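Local coordinates for putative capsid protein of prophage (Escherichia coli CFT073, PDB 3BQW) that probably serves as a major capsid protein that builds the shell of a phage head, at residues A[40-45]-A[292-297]; A[45-50]-A[82-87]; A[159-164]-A[334-339]; A[300-305]-A[312-317]. All blocks are in the same frame, centred on the assembly; numbering follows the deposited sequence.

Interaction 1 (A[40-45]-A[292-297]); sequences ATFSTQ and LVAYGA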
loop_
_atom_site.group_PDB
_atom_site.type_symbol
_atom_site.label_atom_id
_atom_site.label_comp_id
_atom_site.label_asym_id
_atom_site.label_seq_id
_atom_site.Cartn_x
_atom_site.Cartn_y
_atom_site.Cartn_z
ATOM N N ALA A 40 -12.378 6.861 -0.800
ATOM C CA ALA A 40 -13.161 8.046 -0.592
ATOM C C ALA A 40 -12.293 9.222 -1.006
ATOM O O ALA A 40 -11.148 9.343 -0.556
ATOM C CB ALA A 40 -13.635 8.171 0.878
ATOM N N THR A 41 -12.832 10.076 -1.876
ATOM C CA THR A 41 -12.141 11.287 -2.294
ATOM C C THR A 41 -12.830 12.474 -1.639
ATOM O O THR A 41 -14.063 12.575 -1.663
ATOM C CB THR A 41 -12.117 11.441 -3.829
ATOM O OG1 THR A 41 -13.439 11.372 -4.355
ATOM C CG2 THR A 41 -11.262 10.348 -4.478
ATOM N N PHE A 42 -12.041 13.364 -1.042
ATOM C CA PHE A 42 -12.577 14.514 -0.348
ATOM C C PHE A 42 -12.418 15.783 -1.182
ATOM O O PHE A 42 -11.489 15.895 -1.983
ATOM C CB PHE A 42 -11.920 14.650 1.047
ATOM C CG PHE A 42 -12.310 13.551 1.990
ATOM C CD1 PHE A 42 -13.265 13.764 2.964
ATOM C CD2 PHE A 42 -11.779 12.278 1.851
ATOM C CE1 PHE A 42 -13.657 12.734 3.814
ATOM C CE2 PHE A 42 -12.174 11.239 2.680
ATOM C CZ PHE A 42 -13.112 11.469 3.664
ATOM N N SER A 43 -13.350 16.725 -0.996
ATOM C CA SER A 43 -13.291 18.042 -1.636
ATOM C C SER A 43 -12.629 19.056 -0.718
ATOM O O SER A 43 -12.469 20.229 -1.063
ATOM C CB SER A 43 -14.705 18.511 -1.978
ATOM O OG SER A 43 -15.530 18.347 -0.820
ATOM N N THR A 44 -12.284 18.607 0.475
ATOM C CA THR A 44 -11.429 19.377 1.378
ATOM C C THR A 44 -9.989 18.822 1.338
ATOM O O THR A 44 -9.745 17.646 1.012
ATOM C CB THR A 44 -11.985 19.348 2.791
ATOM O OG1 THR A 44 -12.228 17.989 3.174
ATOM C CG2 THR A 44 -13.312 20.128 2.864
ATOM N N GLN A 45 -9.049 19.700 1.641
ATOM C CA GLN A 45 -7.646 19.363 1.700
ATOM C C GLN A 45 -7.426 18.255 2.687
ATOM O O GLN A 45 -6.700 17.307 2.399
ATOM C CB GLN A 45 -6.836 20.569 2.132
ATOM C CG GLN A 45 -5.360 20.313 2.209
ATOM C CD GLN A 45 -4.595 21.537 2.691
ATOM O OE1 GLN A 45 -5.184 22.474 3.230
ATOM N NE2 GLN A 45 -3.280 21.527 2.505
ATOM N N LEU A 292 -10.424 1.774 3.952
ATOM C CA LEU A 292 -10.312 2.535 2.704
ATOM C C LEU A 292 -9.003 3.264 2.583
ATOM O O LEU A 292 -8.220 3.335 3.525
ATOM C CB LEU A 292 -11.477 3.540 2.569
ATOM C CG LEU A 292 -11.463 4.712 3.572
ATOM C CD1 LEU A 292 -12.119 5.926 3.036
ATOM C CD2 LEU A 292 -12.130 4.281 4.855
ATOM N N VAL A 293 -8.751 3.773 1.380
ATOM C CA VAL A 293 -7.734 4.797 1.185
ATOM C C VAL A 293 -8.525 6.060 0.954
ATOM O O VAL A 293 -9.352 6.147 0.044
ATOM C CB VAL A 293 -6.707 4.484 0.039
ATOM C CG1 VAL A 293 -5.662 5.611 -0.079
ATOM C CG2 VAL A 293 -5.987 3.161 0.310
ATOM N N ALA A 294 -8.307 7.024 1.840
ATOM C CA ALA A 294 -8.955 8.316 1.774
ATOM C C ALA A 294 -8.024 9.253 1.038
ATOM O O ALA A 294 -6.811 9.259 1.275
ATOM C CB ALA A 294 -9.258 8.844 3.184
ATOM N N TYR A 295 -8.588 10.050 0.144
ATOM C CA TYR A 295 -7.799 11.017 -0.635
ATOM C C TYR A 295 -8.234 12.447 -0.292
ATOM O O TYR A 295 -9.411 12.791 -0.410
ATOM C CB TYR A 295 -7.967 10.750 -2.129
ATOM C CG TYR A 295 -7.347 9.447 -2.556
ATOM C CD1 TYR A 295 -6.086 9.412 -3.152
ATOM C CD2 TYR A 295 -8.018 8.232 -2.349
ATOM C CE1 TYR A 295 -5.500 8.177 -3.532
ATOM C CE2 TYR A 295 -7.461 7.030 -2.744
ATOM C CZ TYR A 295 -6.197 7.007 -3.332
ATOM O OH TYR A 295 -5.641 5.794 -3.696
ATOM N N GLY A 296 -7.282 13.272 0.132
ATOM C CA GLY A 296 -7.557 14.665 0.342
ATOM C C GLY A 296 -7.666 15.321 -1.008
ATOM O O GLY A 296 -7.237 14.755 -2.010
ATOM N N ALA A 297 -8.245 16.513 -1.035
ATOM C CA ALA A 297 -8.359 17.297 -2.278
ATOM C C ALA A 297 -7.007 17.599 -2.928
ATOM O O ALA A 297 -6.007 17.852 -2.256
ATOM C CB ALA A 297 -9.124 18.627 -2.044
HETATM O O HOH W 1 -4.923 17.447 0.313
#

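Interaction 2 (A[45-50]-A[82-87]); sequences QNIMLD and IKPGYM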
loop_
_atom_site.group_PDB
_atom_site.type_symbol
_atom_site.label_atom_id
_atom_site.label_comp_id
_atom_site.label_asym_id
_atom_site.label_seq_id
_atom_site.Cartn_x
_atom_site.Cartn_y
_atom_site.Cartn_z
ATOM N N GLN A 45 -9.049 19.700 1.641
ATOM C CA GLN A 45 -7.646 19.363 1.700
ATOM C C GLN A 45 -7.426 18.255 2.687
ATOM O O GLN A 45 -6.700 17.307 2.399
ATOM C CB GLN A 45 -6.836 20.569 2.132
ATOM C CG GLN A 45 -5.360 20.313 2.209
ATOM C CD GLN A 45 -4.595 21.537 2.691
ATOM O OE1 GLN A 45 -5.184 22.474 3.230
ATOM N NE2 GLN A 45 -3.280 21.527 2.505
ATOM N N ASN A 46 -8.039 18.401 3.861
ATOM C CA ASN A 46 -7.958 17.407 4.895
ATOM C C ASN A 46 -9.059 16.387 4.788
ATOM O O ASN A 46 -10.158 16.680 4.341
ATOM C CB ASN A 46 -8.006 18.059 6.277
ATOM C CG ASN A 46 -6.864 19.002 6.496
ATOM O OD1 ASN A 46 -7.010 20.058 7.099
ATOM N ND2 ASN A 46 -5.720 18.640 5.974
ATOM N N ILE A 47 -8.729 15.183 5.233
ATOM C CA ILE A 47 -9.668 14.084 5.330
ATOM C C ILE A 47 -10.541 14.332 6.552
ATOM O O ILE A 47 -10.035 14.471 7.669
ATOM C CB ILE A 47 -8.949 12.708 5.484
ATOM C CG1 ILE A 47 -7.970 12.436 4.333
ATOM C CG2 ILE A 47 -9.972 11.570 5.620
ATOM C CD1 ILE A 47 -8.576 12.649 3.008
ATOM N N MET A 48 -11.850 14.365 6.322
ATOM C CA MET A 48 -12.829 14.567 7.356
ATOM C C MET A 48 -13.588 13.267 7.654
ATOM O O MET A 48 -14.606 12.983 7.030
ATOM C CB MET A 48 -13.779 15.676 6.918
ATOM C CG MET A 48 -13.073 17.001 6.578
ATOM S SD MET A 48 -11.962 17.643 7.858
ATOM C CE MET A 48 -12.171 19.390 7.559
ATOM N N LEU A 49 -13.096 12.497 8.620
ATOM C CA LEU A 49 -13.513 11.110 8.797
ATOM C C LEU A 49 -14.952 10.979 9.293
ATOM O O LEU A 49 -15.637 10.018 8.971
ATOM C CB LEU A 49 -12.577 10.375 9.757
ATOM C CG LEU A 49 -11.138 10.101 9.329
ATOM C CD1 LEU A 49 -10.361 9.351 10.458
ATOM C CD2 LEU A 49 -11.069 9.324 7.999
ATOM N N ASP A 50 -15.370 11.968 10.075
ATOM C CA ASP A 50 -16.726 12.138 10.592
ATOM C C ASP A 50 -17.803 12.271 9.508
ATOM O O ASP A 50 -18.983 12.144 9.810
ATOM C CB ASP A 50 -16.759 13.406 11.471
ATOM C CG ASP A 50 -16.193 14.647 10.728
ATOM O OD1 ASP A 50 -14.997 14.619 10.325
ATOM O OD2 ASP A 50 -16.942 15.635 10.508
ATOM N N ILE A 82 -7.835 14.575 9.547
ATOM C CA ILE A 82 -6.521 14.016 9.256
ATOM C C ILE A 82 -5.909 14.774 8.077
ATOM O O ILE A 82 -6.538 14.917 7.040
ATOM C CB ILE A 82 -6.618 12.513 8.874
ATOM C CG1 ILE A 82 -7.333 11.699 9.965
ATOM C CG2 ILE A 82 -5.225 11.938 8.532
ATOM C CD1 ILE A 82 -6.575 11.514 11.226
ATOM N N LYS A 83 -4.680 15.245 8.234
ATOM C CA LYS A 83 -3.962 15.912 7.153
ATOM C C LYS A 83 -3.143 14.860 6.391
ATOM O O LYS A 83 -2.256 14.252 6.939
ATOM C CB LYS A 83 -3.085 17.039 7.719
ATOM C CG LYS A 83 -2.276 17.859 6.666
ATOM C CD LYS A 83 -3.104 18.769 5.703
ATOM C CE LYS A 83 -2.433 18.946 4.323
ATOM N NZ LYS A 83 -1.885 17.660 3.633
ATOM N N PRO A 84 -3.505 14.572 5.132
ATOM C CA PRO A 84 -2.727 13.575 4.388
ATOM C C PRO A 84 -1.350 14.071 3.912
ATOM O O PRO A 84 -1.132 15.257 3.789
ATOM C CB PRO A 84 -3.628 13.260 3.209
ATOM C CG PRO A 84 -4.349 14.558 2.963
ATOM C CD PRO A 84 -4.638 15.090 4.341
ATOM N N GLY A 85 -0.429 13.143 3.683
ATOM C CA GLY A 85 0.842 13.455 3.058
ATOM C C GLY A 85 0.598 13.743 1.583
ATOM O O GLY A 85 0.165 12.872 0.844
ATOM N N TYR A 86 0.858 14.974 1.166
ATOM C CA TYR A 86 0.657 15.374 -0.210
ATOM C C TYR A 86 1.844 14.951 -1.050
ATOM O O TYR A 86 2.999 15.213 -0.697
ATOM C CB TYR A 86 0.456 16.879 -0.315
ATOM C CG TYR A 86 -0.202 17.306 -1.589
ATOM C CD1 TYR A 86 -1.584 17.360 -1.678
ATOM C CD2 TYR A 86 0.559 17.693 -2.705
ATOM C CE1 TYR A 86 -2.197 17.766 -2.827
ATOM C CE2 TYR A 86 -0.053 18.101 -3.875
ATOM C CZ TYR A 86 -1.436 18.142 -3.931
ATOM O OH TYR A 86 -2.105 18.557 -5.063
ATOM N N MET A 87 1.541 14.291 -2.165
ATOM C CA MET A 87 2.538 13.781 -3.081
ATOM C C MET A 87 2.369 14.416 -4.466
ATOM O O MET A 87 1.234 14.653 -4.947
ATOM C CB MET A 87 2.400 12.252 -3.193
ATOM C CG MET A 87 2.473 11.449 -1.902
ATOM S SD MET A 87 2.375 9.636 -2.218
ATOM C CE MET A 87 4.020 9.489 -2.808
HETATM O O HOH W 2 -2.646 18.711 1.180
#

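Interaction 3 (A[159-164]-A[334-339]); sequences YEIDWK and APQPVP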
loop_
_atom_site.group_PDB
_atom_site.type_symbol
_atom_site.label_atom_id
_atom_site.label_comp_id
_atom_site.label_asym_id
_atom_site.label_seq_id
_atom_site.Cartn_x
_atom_site.Cartn_y
_atom_site.Cartn_z
ATOM N N TYR A 159 4.180 14.497 11.300
ATOM C CA TYR A 159 3.459 14.109 12.532
ATOM C C TYR A 159 3.068 12.628 12.496
ATOM O O TYR A 159 3.152 11.993 11.457
ATOM C CB TYR A 159 2.220 14.973 12.711
ATOM C CG TYR A 159 1.064 14.614 11.797
ATOM C CD1 TYR A 159 0.008 13.820 12.266
ATOM C CD2 TYR A 159 1.018 15.072 10.461
ATOM C CE1 TYR A 159 -1.038 13.472 11.455
ATOM C CE2 TYR A 159 -0.070 14.736 9.614
ATOM C CZ TYR A 159 -1.076 13.921 10.119
ATOM O OH TYR A 159 -2.157 13.568 9.342
ATOM N N GLU A 160 2.633 12.101 13.640
ATOM C CA GLU A 160 2.262 10.688 13.777
ATOM C C GLU A 160 0.749 10.547 13.877
ATOM O O GLU A 160 0.097 11.309 14.568
ATOM C CB GLU A 160 2.922 10.048 15.008
ATOM C CG GLU A 160 2.547 8.574 15.198
ATOM C CD GLU A 160 2.868 8.047 16.567
ATOM O OE1 GLU A 160 2.090 8.320 17.520
ATOM O OE2 GLU A 160 3.886 7.333 16.686
ATOM N N ILE A 161 0.213 9.577 13.138
ATOM C CA ILE A 161 -1.139 9.074 13.327
ATOM C C ILE A 161 -1.018 7.766 14.087
ATOM O O ILE A 161 -0.224 6.885 13.710
ATOM C CB ILE A 161 -1.861 8.750 11.988
ATOM C CG1 ILE A 161 -2.118 10.014 11.190
ATOM C CG2 ILE A 161 -3.190 8.043 12.248
ATOM C CD1 ILE A 161 -2.510 9.720 9.706
ATOM N N ASP A 162 -1.821 7.635 15.130
ATOM C CA ASP A 162 -1.865 6.426 15.921
ATOM C C ASP A 162 -3.312 5.931 16.008
ATOM O O ASP A 162 -4.184 6.594 16.577
ATOM C CB ASP A 162 -1.288 6.693 17.307
ATOM C CG ASP A 162 -1.156 5.451 18.147
ATOM O OD1 ASP A 162 -1.397 4.327 17.640
ATOM O OD2 ASP A 162 -0.792 5.597 19.342
ATOM N N TRP A 163 -3.543 4.774 15.404
ATOM C CA TRP A 163 -4.852 4.101 15.420
ATOM C C TRP A 163 -5.070 3.313 16.716
ATOM O O TRP A 163 -6.142 2.760 16.919
ATOM C CB TRP A 163 -4.967 3.167 14.235
ATOM C CG TRP A 163 -4.770 3.869 12.888
ATOM C CD1 TRP A 163 -3.690 3.755 12.046
ATOM C CD2 TRP A 163 -5.664 4.813 12.275
ATOM N NE1 TRP A 163 -3.877 4.558 10.936
ATOM C CE2 TRP A 163 -5.076 5.208 11.043
ATOM C CE3 TRP A 163 -6.905 5.361 12.643
ATOM C CZ2 TRP A 163 -5.685 6.114 10.179
ATOM C CZ3 TRP A 163 -7.513 6.263 11.783
ATOM C CH2 TRP A 163 -6.899 6.634 10.558
ATOM N N LYS A 164 -4.042 3.283 17.569
ATOM C CA LYS A 164 -4.078 2.711 18.920
ATOM C C LYS A 164 -4.417 1.225 18.847
ATOM O O LYS A 164 -5.440 0.783 19.367
ATOM C CB LYS A 164 -5.063 3.457 19.856
ATOM C CG LYS A 164 -4.799 4.971 20.087
ATOM C CD LYS A 164 -4.065 5.320 21.382
ATOM C CE LYS A 164 -4.386 6.756 21.891
ATOM N NZ LYS A 164 -3.294 7.355 22.756
ATOM N N ALA A 334 -3.028 12.717 -2.585
ATOM C CA ALA A 334 -2.955 12.900 -1.122
ATOM C C ALA A 334 -3.685 11.764 -0.415
ATOM O O ALA A 334 -4.674 11.990 0.249
ATOM C CB ALA A 334 -3.540 14.281 -0.709
ATOM N N PRO A 335 -3.177 10.537 -0.555
ATOM C CA PRO A 335 -3.776 9.339 0.026
ATOM C C PRO A 335 -3.403 9.079 1.477
ATOM O O PRO A 335 -2.281 9.385 1.912
ATOM C CB PRO A 335 -3.211 8.223 -0.847
ATOM C CG PRO A 335 -1.836 8.712 -1.202
ATOM C CD PRO A 335 -1.957 10.205 -1.329
ATOM N N GLN A 336 -4.355 8.493 2.205
ATOM C CA GLN A 336 -4.150 8.019 3.570
ATOM C C GLN A 336 -5.041 6.797 3.815
ATOM O O GLN A 336 -6.263 6.907 3.701
ATOM C CB GLN A 336 -4.560 9.105 4.565
ATOM C CG GLN A 336 -4.431 8.697 6.041
ATOM C CD GLN A 336 -3.038 8.217 6.400
ATOM O OE1 GLN A 336 -2.050 8.886 6.082
ATOM N NE2 GLN A 336 -2.946 7.056 7.069
ATOM N N PRO A 337 -4.439 5.623 4.090
ATOM C CA PRO A 337 -5.219 4.456 4.496
ATOM C C PRO A 337 -5.943 4.665 5.836
ATOM O O PRO A 337 -5.392 5.244 6.769
ATOM C CB PRO A 337 -4.181 3.330 4.598
ATOM C CG PRO A 337 -2.975 3.842 3.998
ATOM C CD PRO A 337 -3.014 5.307 3.933
ATOM N N VAL A 338 -7.201 4.246 5.878
ATOM C CA VAL A 338 -8.004 4.327 7.076
ATOM C C VAL A 338 -8.583 2.936 7.313
ATOM O O VAL A 338 -9.313 2.438 6.459
ATOM C CB VAL A 338 -9.150 5.352 6.939
ATOM C CG1 VAL A 338 -9.967 5.383 8.214
ATOM C CG2 VAL A 338 -8.581 6.750 6.613
ATOM N N PRO A 339 -8.264 2.324 8.460
ATOM C CA PRO A 339 -8.706 0.950 8.686
ATOM C C PRO A 339 -10.151 0.897 9.091
ATOM O O PRO A 339 -10.700 1.899 9.544
ATOM C CB PRO A 339 -7.810 0.475 9.830
ATOM C CG PRO A 339 -7.568 1.711 10.639
ATOM C CD PRO A 339 -7.471 2.838 9.604
HETATM O O HOH W 3 -3.231 4.171 8.218
#

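Interaction 4 (A[300-305]-A[312-317]); sequences DQEAVR and MFYPKN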
loop_
_atom_site.group_PDB
_atom_site.type_symbol
_atom_site.label_atom_id
_atom_site.label_comp_id
_atom_site.label_asym_id
_atom_site.label_seq_id
_atom_site.Cartn_x
_atom_site.Cartn_y
_atom_site.Cartn_z
ATOM N N ASP A 300 -3.334 21.661 -6.460
ATOM C CA ASP A 300 -2.787 22.334 -7.639
ATOM C C ASP A 300 -3.721 23.426 -8.184
ATOM O O ASP A 300 -4.931 23.192 -8.363
ATOM C CB ASP A 300 -2.540 21.292 -8.739
ATOM C CG ASP A 300 -1.890 21.887 -9.971
ATOM O OD1 ASP A 300 -0.705 22.280 -9.876
ATOM O OD2 ASP A 300 -2.559 21.945 -11.019
ATOM N N GLN A 301 -3.155 24.603 -8.479
ATOM C CA GLN A 301 -3.974 25.727 -8.915
ATOM C C GLN A 301 -4.822 25.391 -10.130
ATOM O O GLN A 301 -5.973 25.814 -10.199
ATOM C CB GLN A 301 -3.159 27.005 -9.183
ATOM C CG GLN A 301 -4.094 28.217 -9.430
ATOM C CD GLN A 301 -3.382 29.550 -9.636
ATOM O OE1 GLN A 301 -3.151 30.312 -8.683
ATOM N NE2 GLN A 301 -3.070 29.861 -10.893
ATOM N N GLU A 302 -4.273 24.633 -11.080
ATOM C CA GLU A 302 -5.020 24.311 -12.301
ATOM C C GLU A 302 -6.124 23.314 -11.990
ATOM O O GLU A 302 -7.197 23.348 -12.601
ATOM C CB GLU A 302 -4.095 23.773 -13.394
ATOM C CG GLU A 302 -4.792 23.403 -14.704
ATOM C CD GLU A 302 -5.331 24.595 -15.503
ATOM O OE1 GLU A 302 -5.010 25.768 -15.177
ATOM O OE2 GLU A 302 -6.083 24.350 -16.483
ATOM N N ALA A 303 -5.855 22.415 -11.049
ATOM C CA ALA A 303 -6.903 21.553 -10.506
ATOM C C ALA A 303 -7.972 22.426 -9.833
ATOM O O ALA A 303 -9.164 22.265 -10.096
ATOM C CB ALA A 303 -6.319 20.530 -9.517
ATOM N N VAL A 304 -7.533 23.356 -8.984
ATOM C CA VAL A 304 -8.469 24.279 -8.288
ATOM C C VAL A 304 -9.255 25.150 -9.289
ATOM O O VAL A 304 -10.484 25.212 -9.212
ATOM C CB VAL A 304 -7.769 25.174 -7.207
ATOM C CG1 VAL A 304 -8.710 26.251 -6.709
ATOM C CG2 VAL A 304 -7.283 24.342 -6.039
ATOM N N ARG A 305 -8.552 25.776 -10.238
ATOM C CA ARG A 305 -9.193 26.606 -11.289
ATOM C C ARG A 305 -10.331 25.887 -12.022
ATOM O O ARG A 305 -11.390 26.452 -12.245
ATOM C CB ARG A 305 -8.194 26.970 -12.371
ATOM C CG ARG A 305 -7.333 28.186 -12.153
ATOM C CD ARG A 305 -7.034 28.874 -13.506
ATOM N NE ARG A 305 -6.918 27.963 -14.673
ATOM C CZ ARG A 305 -7.904 27.668 -15.546
ATOM N NH1 ARG A 305 -9.129 28.178 -15.419
ATOM N NH2 ARG A 305 -7.675 26.834 -16.560
ATOM N N MET A 312 -8.433 11.081 -6.883
ATOM C CA MET A 312 -7.341 10.249 -6.379
ATOM C C MET A 312 -6.014 10.797 -6.908
ATOM O O MET A 312 -5.071 11.044 -6.151
ATOM C CB MET A 312 -7.504 8.793 -6.800
ATOM C CG MET A 312 -8.791 8.085 -6.304
ATOM S SD MET A 312 -8.782 6.324 -6.712
ATOM C CE MET A 312 -8.871 6.425 -8.480
ATOM N N PHE A 313 -5.987 11.026 -8.217
ATOM C CA PHE A 313 -4.791 11.438 -8.960
ATOM C C PHE A 313 -5.110 12.609 -9.846
ATOM O O PHE A 313 -6.216 12.714 -10.377
ATOM C CB PHE A 313 -4.282 10.297 -9.861
ATOM C CG PHE A 313 -4.179 8.981 -9.156
ATOM C CD1 PHE A 313 -3.302 8.825 -8.083
ATOM C CD2 PHE A 313 -4.956 7.900 -9.561
ATOM C CE1 PHE A 313 -3.206 7.606 -7.405
ATOM C CE2 PHE A 313 -4.874 6.681 -8.900
ATOM C CZ PHE A 313 -4.004 6.527 -7.818
ATOM N N TYR A 314 -4.124 13.469 -10.030
ATOM C CA TYR A 314 -4.233 14.585 -10.944
ATOM C C TYR A 314 -2.902 14.748 -11.683
ATOM O O TYR A 314 -1.938 15.265 -11.126
ATOM C CB TYR A 314 -4.603 15.858 -10.200
ATOM C CG TYR A 314 -4.931 16.985 -11.104
ATOM C CD1 TYR A 314 -6.236 17.174 -11.562
ATOM C CD2 TYR A 314 -3.943 17.882 -11.515
ATOM C CE1 TYR A 314 -6.531 18.217 -12.426
ATOM C CE2 TYR A 314 -4.237 18.917 -12.343
ATOM C CZ TYR A 314 -5.525 19.081 -12.797
ATOM O OH TYR A 314 -5.810 20.127 -13.627
ATOM N N PRO A 315 -2.856 14.276 -12.936
ATOM C CA PRO A 315 -1.673 14.335 -13.770
ATOM C C PRO A 315 -1.557 15.644 -14.536
ATOM O O PRO A 315 -2.568 16.244 -14.916
ATOM C CB PRO A 315 -1.868 13.141 -14.698
ATOM C CG PRO A 315 -3.346 13.110 -14.925
ATOM C CD PRO A 315 -3.962 13.583 -13.620
ATOM N N LYS A 316 -0.324 16.110 -14.707
ATOM C CA LYS A 316 -0.045 17.356 -15.415
ATOM C C LYS A 316 1.116 17.100 -16.331
ATOM O O LYS A 316 2.042 16.407 -15.948
ATOM C CB LYS A 316 0.384 18.474 -14.451
ATOM C CG LYS A 316 -0.621 18.860 -13.385
ATOM C CD LYS A 316 -0.031 19.889 -12.382
ATOM C CE LYS A 316 0.149 21.304 -12.984
ATOM N NZ LYS A 316 -1.121 21.885 -13.521
ATOM N N ASN A 317 1.074 17.673 -17.528
ATOM C CA ASN A 317 2.224 17.665 -18.441
ATOM C C ASN A 317 2.504 19.123 -18.833
ATOM O O ASN A 317 1.572 19.861 -19.129
ATOM C CB ASN A 317 1.922 16.789 -19.664
ATOM C CG ASN A 317 3.035 16.827 -20.747
ATOM O OD1 ASN A 317 4.232 16.636 -20.478
ATOM N ND2 ASN A 317 2.621 17.023 -21.975
#

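Interaction 1 (A[40-45]-A[292-297])
Four backbone amides find carbonyl acceptors across this contact. Ala-40 N gives to Val-293 O, a longer bond of 3.2 Å with the donor above the carbonyl plane. Ala-40 O is claimed by Tyr-295 N at 2.7 Å, almost along the C=O axis. Tyr-295 O in turn takes Phe-42 N at 2.8 Å, again nearly end-on, and also lies in the plane of the Phe-42 ring at its edge. This alternating ladder is that of two parallel beta strands, with Ala-40 beside Ala-294 and Thr-41 beside Tyr-295. Strand 38-41 thus joins strand 292-295 in a mixed sheet, and strand 327-338 flanks the latter on its other side through backbone bonds of Leu-292, Ala-294 and Gly-296. Past the strands both chains stay close. Ala-297 N donates to Thr-44 O at 2.8 Å, with the amide above the carbonyl plane. One water gives its two hydrogens to Gln-45 O and Ala-297 O and bridges the ends of the segments. Thr-44 OG1 pairs with Asn-46 O, and Thr-41 O with Gln-310 NE2. Ala-40 and Ala-294 share one face of the sheet, Thr-41 and Tyr-295 the other. Ala-40 CB presses on Leu-292 CD1 at 3.5 Å, tighter than usual. Phe-42 CG is anti to its own carbonyl carbon (chi1 -68°), which sets ring atom CE2 3.8 Å from Ala-294 CB.

Interaction 2 (A[45-50]-A[82-87])
Ile-47 and Ile-82 have nearly the same first torsion, with CG1 anti to the carbonyl carbon (chi1 -57° for Ile-47 and -55° for Ile-82). Their beta carbons face each other on one side of the strand pair, 4.1 Å between Ile-47 CB and Ile-82 CB. Leu-49 CG is also anti to its carbonyl carbon. Its CD1 crosses obliquely to Ile-82 CG1 at 3.9 Å. Pro-84 continues the apolar row, with its CD near CG1 of Ile-47. Strand 327-338 backs this row: Val-338 touches Leu-49, and Ala-334 touches Pro-84. Ile-82 also reaches Ile-161 of strand 159-162. Lys-83 leaves the backbone with CG anti to N (chi1 -179°) and then bends at chi2 and chi4. The bend at chi2 carries the chain, and so CE, toward the amide of Gln-45, whose own chain is extended. The bend at chi4 sets NZ beside a water. Gln-45 NE2 and Lys-83 CE are 3.3 Å apart. Gln-45 NE2 and Lys-83 NZ both donate to that water, which lies 2.8 Å from Lys-83 NZ. Asn-46 crosses the lysine chain at about a right angle. The backbones are held by two reciprocal bonds. Ile-47 N gives to Ile-82 O at 2.9 Å, nearly along the C=O axis. Ile-82 N gives to Ile-47 O at 2.9 Å and is almost straight. Such mutual bonding defines a hydrogen-bonded antiparallel pair, here the short two-stranded ribbon of strands 47-48 and 81-82.

Interaction 3 (A[159-164]-A[334-339])
In a buried interface between two sheets, the Trp-163 indole is packed between Pro-339 and Ile-161 of its own segment, at the ends of strands 159-162 and 327-338. Pro-339 CD sits 3.6 Å from the centroid of the six-membered ring and only 9° off the normal, a CH-pi contact. Ile-161 CG2 lies off centre, near the border of the other face. Trp-163 CG is anti to its carbonyl carbon (chi1 -57°), which carries the indole to segment 334-339. Val-338 CG1 approaches CH2 of Trp-163 at 4.1 Å. The two strands belong to different sheets: 159-162 to a four-stranded antiparallel sheet, 327-338 to a mixed one. The contact is made by side chains, the Pro-337 carbonyl and a water. Trp-163 NE1 donates to a water at 2.8 Å, which in turn donates to Pro-337 O. That carbonyl also accepts from Gln-336 NE2 at 3.1 Å, in its plane and on a lone pair. The bent Gln-336 chain (chi2 55°) folds the amide back to reach it. The amide meets Ile-161 tip to tip, with Ile-161 CD1 3.7 Å from Gln-336 CD. Helix 113-146 adds cover, its Ala-143 touching Trp-163 and its Leu-139 touching Pro-337. Beyond the tryptophan, Lys-164 N bonds to Asp-162 OD1, an Asx turn just after the strand, and Asp-162 OD2 pairs with Arg-73.

Interaction 4 (A[300-305]-A[312-317])
Asp-300 stands just before helix 301-305, with CG anti to the backbone N (chi1 -176°). Its OD2 is the hub of the contact. Lys-316 NZ reaches it tip to tip at 2.9 Å in a salt bridge, on the syn lone pair. The lysine chain bends at chi3 and chi4 to get there, and its CE lies 3.4 Å from Asp-300 OD1. The same OD2 accepts two weak bonds from the amides of Glu-302 and Ala-303. Asp-300 is thus the N-cap of the short helix, and the salt bridge ties that cap to strand 314-319. The helix start and the ammonium would both be expected to favour the charged carboxylate. Next, Glu-302 touches strand residues with its aliphatic part: CB is 3.5 Å from Lys-316 NZ, and CG is 3.6 Å from Tyr-314 OH. Its carboxylate leads away and is gripped side-on by NE and NH2 of Arg-305. Ala-303 carries the apolar contact. Its CB lies over the centre of the Tyr-314 ring, 3.6 Å from the centroid and 11° off the normal, a CH-pi contact. Tyr-314 has CG anti to its N (chi1 -171°), which lays the ring under the helix. Ile-298 touches both Ala-303 and Tyr-314, while Tyr-314 and Lys-316 pair by backbone with His-332 and Gln-330 of strand 327-338.

Overall arrangement
Interactions 1, 3 and 4 all reach one mixed sheet. In it strand 327-338 pairs antiparallel with 314-319 along its earlier part and 292-295 along its later part. Interaction 2 adds the small ribbon 47-48/81-82. It shares Gln-45 with interaction 1, and their centres are about 6 Å apart. Interaction 3 lies about 9 Å from interaction 2, centre to centre, and Lys-83 O probably bonds Tyr-159 OH. Interaction 4 is peripheral, its centre about 24 Å from that of interaction 3. Along the chain, interaction 2 falls within interaction 1, and interaction 4 within interaction 3. Interactions 1 and 3 alternate, with 159-164 between 40-45 and 292-297. Early, middle and late parts are thus woven together.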